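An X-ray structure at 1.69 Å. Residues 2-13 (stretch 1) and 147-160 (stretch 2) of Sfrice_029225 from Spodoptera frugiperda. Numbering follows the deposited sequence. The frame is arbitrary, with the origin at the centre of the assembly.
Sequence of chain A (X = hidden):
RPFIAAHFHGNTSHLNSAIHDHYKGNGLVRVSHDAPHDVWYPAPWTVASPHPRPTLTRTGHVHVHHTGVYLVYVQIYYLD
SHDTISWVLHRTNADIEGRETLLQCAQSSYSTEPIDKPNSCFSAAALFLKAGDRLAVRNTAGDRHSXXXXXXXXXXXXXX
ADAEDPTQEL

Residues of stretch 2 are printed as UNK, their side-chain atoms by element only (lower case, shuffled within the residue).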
# COMPACT_ATOMS: atom_id res chain seq x y z
N PRO A 2 6.46 19.35 -13.58
CA PRO A 2 7.50 18.32 -13.47
C PRO A 2 7.03 17.13 -12.65
O PRO A 2 6.32 17.29 -11.65
CB PRO A 2 8.66 19.05 -12.78
CG PRO A 2 8.32 20.51 -12.87
CD PRO A 2 6.83 20.59 -12.89
N PHE A 3 7.44 15.94 -13.08
CA PHE A 3 7.12 14.69 -12.39
C PHE A 3 8.32 14.36 -11.52
O PHE A 3 9.25 13.68 -11.94
CB PHE A 3 6.82 13.59 -13.41
CG PHE A 3 6.35 12.30 -12.79
CD1 PHE A 3 5.39 12.29 -11.80
CD2 PHE A 3 6.85 11.09 -13.25
CE1 PHE A 3 4.94 11.09 -11.26
CE2 PHE A 3 6.42 9.89 -12.71
CZ PHE A 3 5.46 9.89 -11.72
N ILE A 4 8.30 14.87 -10.28
CA ILE A 4 9.41 14.68 -9.35
C ILE A 4 9.16 13.36 -8.64
O ILE A 4 8.52 13.30 -7.59
CB ILE A 4 9.54 15.86 -8.39
CG1 ILE A 4 9.74 17.15 -9.20
CG2 ILE A 4 10.70 15.65 -7.42
CD1 ILE A 4 9.97 18.38 -8.36
N ALA A 5 9.67 12.27 -9.22
CA ALA A 5 9.29 10.93 -8.80
C ALA A 5 10.35 9.95 -9.27
O ALA A 5 11.04 10.20 -10.26
CB ALA A 5 7.92 10.54 -9.36
N ALA A 6 10.46 8.83 -8.56
CA ALA A 6 11.42 7.80 -8.91
C ALA A 6 10.98 6.48 -8.29
O ALA A 6 10.34 6.45 -7.23
CB ALA A 6 12.84 8.16 -8.44
N HIS A 7 11.33 5.39 -8.96
CA HIS A 7 11.07 4.04 -8.48
C HIS A 7 12.36 3.24 -8.59
O HIS A 7 12.98 3.22 -9.66
CB HIS A 7 9.96 3.35 -9.27
CG HIS A 7 9.65 1.97 -8.80
ND1 HIS A 7 8.75 1.71 -7.79
CD2 HIS A 7 10.13 0.76 -9.20
CE1 HIS A 7 8.67 0.40 -7.60
NE2 HIS A 7 9.50 -0.19 -8.44
N PHE A 8 12.79 2.62 -7.50
CA PHE A 8 13.99 1.80 -7.47
C PHE A 8 13.60 0.40 -7.02
O PHE A 8 12.87 0.25 -6.04
CB PHE A 8 15.04 2.39 -6.52
CG PHE A 8 15.28 3.85 -6.74
CD1 PHE A 8 16.17 4.27 -7.71
CD2 PHE A 8 14.61 4.81 -5.99
CE1 PHE A 8 16.40 5.62 -7.93
CE2 PHE A 8 14.83 6.16 -6.20
CZ PHE A 8 15.73 6.56 -7.18
N HIS A 9 14.08 -0.62 -7.72
CA HIS A 9 13.66 -1.97 -7.39
C HIS A 9 14.88 -2.88 -7.24
O HIS A 9 16.00 -2.54 -7.62
CB HIS A 9 12.67 -2.54 -8.43
CG HIS A 9 13.16 -2.51 -9.84
ND1 HIS A 9 12.31 -2.30 -10.91
CD2 HIS A 9 14.39 -2.70 -10.38
CE1 HIS A 9 13.00 -2.34 -12.04
NE2 HIS A 9 14.26 -2.59 -11.74
N GLY A 10 14.63 -4.04 -6.63
CA GLY A 10 15.72 -4.97 -6.37
C GLY A 10 16.30 -5.51 -7.66
O GLY A 10 15.57 -5.89 -8.58
N ASN A 11 17.63 -5.55 -7.73
CA ASN A 11 18.30 -5.98 -8.95
C ASN A 11 19.69 -6.48 -8.59
O ASN A 11 20.58 -5.67 -8.32
CB ASN A 11 18.37 -4.84 -9.96
CG ASN A 11 18.76 -5.31 -11.35
OD1 ASN A 11 19.31 -6.39 -11.53
ND2 ASN A 11 18.47 -4.49 -12.35
N THR A 12 19.88 -7.79 -8.60
CA THR A 12 21.15 -8.41 -8.25
C THR A 12 22.09 -8.58 -9.44
O THR A 12 23.06 -9.34 -9.34
CB THR A 12 20.92 -9.77 -7.59
OG1 THR A 12 20.02 -10.55 -8.39
CG2 THR A 12 20.33 -9.60 -6.19
N SER A 13 21.82 -7.91 -10.56
CA SER A 13 22.66 -8.02 -11.75
C SER A 13 24.10 -7.59 -11.47
O SER A 13 25.05 -8.22 -11.93
CB SER A 13 22.09 -7.19 -12.90
OG SER A 13 20.91 -7.78 -13.42
N UNK A 147 14.45 -11.34 -1.04
CA UNK A 147 14.59 -11.56 -2.47
C UNK A 147 14.62 -10.21 -3.18
O UNK A 147 13.62 -9.48 -3.19
c UNK A 147 13.45 -12.42 -3.01
c UNK A 147 14.74 -14.56 -3.03
c UNK A 147 13.46 -13.88 -2.57
c UNK A 147 12.24 -14.61 -3.14
N UNK A 148 15.77 -9.87 -3.76
CA UNK A 148 15.94 -8.57 -4.41
C UNK A 148 15.75 -8.74 -5.92
O UNK A 148 16.68 -8.70 -6.72
c UNK A 148 17.58 -7.92 -2.56
c UNK A 148 17.31 -7.98 -4.06
s UNK A 148 16.19 -7.19 -1.68
c UNK A 148 16.11 -5.64 -2.51
N UNK A 149 14.49 -8.94 -6.28
CA UNK A 149 14.04 -9.04 -7.65
C UNK A 149 13.04 -7.92 -7.91
O UNK A 149 12.35 -7.49 -6.98
c UNK A 149 14.34 -11.59 -7.67
n UNK A 149 14.34 -13.96 -8.19
c UNK A 149 13.39 -10.41 -7.92
c UNK A 149 13.64 -12.95 -7.70
o UNK A 149 12.49 -13.08 -7.28
N UNK A 150 12.96 -7.40 -9.14
CA UNK A 150 12.28 -6.12 -9.35
C UNK A 150 10.82 -6.13 -8.95
O UNK A 150 10.31 -5.15 -8.41
c UNK A 150 13.54 -7.93 -10.39
c UNK A 150 12.44 -5.87 -10.85
c UNK A 150 13.59 -6.71 -11.26
N UNK A 151 10.12 -7.24 -9.21
CA UNK A 151 8.71 -7.33 -8.86
C UNK A 151 8.48 -7.59 -7.38
O UNK A 151 7.34 -7.46 -6.91
o UNK A 151 9.91 -11.60 -9.45
c UNK A 151 8.33 -9.85 -9.24
c UNK A 151 8.04 -8.42 -9.70
o UNK A 151 10.46 -9.66 -10.33
c UNK A 151 9.66 -10.40 -9.71
N UNK A 152 9.52 -7.95 -6.62
CA UNK A 152 9.36 -8.38 -5.23
C UNK A 152 9.74 -7.31 -4.21
O UNK A 152 9.06 -7.17 -3.19
c UNK A 152 9.57 -13.38 -5.78
c UNK A 152 10.25 -12.16 -5.18
c UNK A 152 10.18 -9.64 -4.98
c UNK A 152 9.64 -10.87 -5.71
n UNK A 152 9.90 -13.55 -7.23
N UNK A 153 10.81 -6.55 -4.44
CA UNK A 153 11.31 -5.59 -3.46
C UNK A 153 11.61 -4.27 -4.15
O UNK A 153 12.20 -4.26 -5.23
c UNK A 153 12.57 -6.12 -2.75
o UNK A 153 12.29 -7.30 -2.02
N UNK A 154 11.22 -3.16 -3.52
CA UNK A 154 11.37 -1.86 -4.18
C UNK A 154 11.13 -0.73 -3.18
O UNK A 154 10.59 -0.93 -2.09
c UNK A 154 10.41 -1.73 -5.36
c UNK A 154 9.00 -2.19 -5.06
c UNK A 154 8.57 -3.46 -5.44
c UNK A 154 6.81 -1.77 -4.15
c UNK A 154 7.28 -3.88 -5.17
c UNK A 154 6.40 -3.03 -4.53
c UNK A 154 8.10 -1.35 -4.43
N UNK A 155 11.52 0.47 -3.60
CA UNK A 155 11.23 1.71 -2.87
C UNK A 155 10.99 2.80 -3.90
O UNK A 155 11.75 2.93 -4.87
c UNK A 155 12.36 2.10 -1.89
c UNK A 155 12.11 3.49 -1.29
c UNK A 155 13.04 3.84 -0.14
c UNK A 155 13.73 2.07 -2.57
N UNK A 156 9.91 3.56 -3.73
CA UNK A 156 9.57 4.59 -4.68
C UNK A 156 8.96 5.78 -3.97
O UNK A 156 8.52 5.69 -2.82
N UNK A 157 8.96 6.91 -4.67
CA UNK A 157 8.39 8.12 -4.10
C UNK A 157 7.94 9.04 -5.21
O UNK A 157 8.56 9.10 -6.28
c UNK A 157 9.36 8.87 -3.17
c UNK A 157 11.43 9.99 -2.40
c UNK A 157 11.59 8.50 -4.39
c UNK A 157 10.88 8.74 -3.07
N UNK A 158 6.87 9.77 -4.93
CA UNK A 158 6.25 10.69 -5.87
C UNK A 158 5.96 11.98 -5.10
O UNK A 158 5.22 11.96 -4.12
c UNK A 158 4.34 11.13 -7.45
c UNK A 158 5.18 8.77 -7.14
c UNK A 158 4.95 10.13 -6.47
N UNK A 159 6.52 13.09 -5.56
CA UNK A 159 6.19 14.36 -4.93
C UNK A 159 4.75 14.74 -5.26
O UNK A 159 4.35 14.75 -6.43
c UNK A 159 7.14 15.46 -5.36
c UNK A 159 6.94 16.74 -4.57
n UNK A 159 7.41 20.25 -5.41
c UNK A 159 7.48 19.16 -4.41
c UNK A 159 7.86 17.84 -5.05
N UNK A 160 3.98 15.06 -4.22
CA UNK A 160 2.56 15.40 -4.34
C UNK A 160 2.29 16.89 -4.26
O UNK A 160 1.36 17.37 -4.91
c UNK A 160 0.99 12.68 -2.03
c UNK A 160 1.45 12.57 -4.49
c UNK A 160 1.75 14.70 -3.25
c UNK A 160 1.86 13.19 -3.17
O HOH W 1 5.70 15.68 -8.88
O HOH W 2 8.97 -2.94 -8.90
O HOH W 3 17.64 -9.42 -9.18

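Position 147 carries four carbons, forked at the second, and reaches nothing on stretch 1; the fork makes it Leu-147. At 148 the side chain is an unbranched run of two carbons, a sulfur and a carbon, which is Met-148. Its backbone does the nearer work: O lies 3.3 Å from Gly-10 C, and water 3 joins Met-148 O to Thr-12 N.

Position 149 has three carbons, the third bearing one oxygen and one nitrogen, and its CB points away from stretch 1: Gln-149. At 150, three carbons close a ring onto the backbone nitrogen, and CB sits over one face of the His-9 ring, 3.5 Å from its centroid. This is Pro-150, making a CH-pi contact almost along the ring normal.

Position 151 ends its three carbons in two oxygens, out of contact: Glu-151. Position 152 is four carbons in a row ending in nitrogen, hence Lys-152, whose NZ bonds Gln-149 OE1 at 2.6 Å and forms a salt bridge with Glu-151 OE2 at 3.0 Å, with a further hydrogen bond elsewhere in the structure. One carbon and one oxygen at 153 could be only Ser-153. Its OG bonds Leu-147 O at 2.8 Å, bracing the turn, while its backbone O accepts from Gly-10 N at 2.8 Å.

At 154 one carbon leads to a six-carbon ring, with CB 3.5 Å from His-7 CE1. This is Phe-154; its ring meets that of His-7 obliquely, centroids 5.3 Å apart. Position 155 has four carbons, forked at the first, one arm two carbons long; the one-carbon arm packs near Phe-8 CB. This is Ile-155, its CG2 4.2 Å from Phe-8 CB. Position 156 has no side chain, so it is Gly-156. An ideal CB here would lie a tight 3.1 Å from His-7 ND1, so the bare backbone leaves room for the imidazole.

Position 157 again shows four carbons forked at the second, one tip near Ala-6 CB and the edge of the Phe-8 ring: Leu-157. Its chi1 of 17° lies between wells, and CD1 comes 4.3 Å from Ala-6 CB and 4.4 Å from Phe-8 CE2. Position 158 has one carbon carrying two, which approach Ala-5 and Phe-3: Val-158, with CG2 3.9 Å from Ala-5 CB and CG1 3.9 Å from Phe-3 CE1. At 159, four carbons in a row end in nitrogen, with CB 3.9 Å from Ile-4 CB before the chain end leads away: Lys-159. Position 160, four carbons forked at the second and out of contact, is Leu-160.

The contact is an antiparallel strand pair. Ala-6 with Leu-157 and Phe-8 with Ile-155 exchange reciprocal backbone hydrogen bonds of 2.8 to 3.0 Å, N to O; Lys-159 N to Ile-4 O, 2.9 Å, extends the ladder. Side chains then sort by alternation: Ala-6, Phe-8, Ile-155 and Leu-157 share an apolar face, while Ala-5, His-7, His-9, Phe-154 and Val-158 occupy the other. At Gly-10 an ideal CB would clash with Met-148 C at 2.7 Å. The rule is legible: backbone sets the register, the two glycines, Gly-10 and Gly-156, sit where a CB would clash or be tight, and water 2 links His-7 NE2 to Pro-150 O.

Stretch 2 (147-160) LMQPEKSFIGLVKL
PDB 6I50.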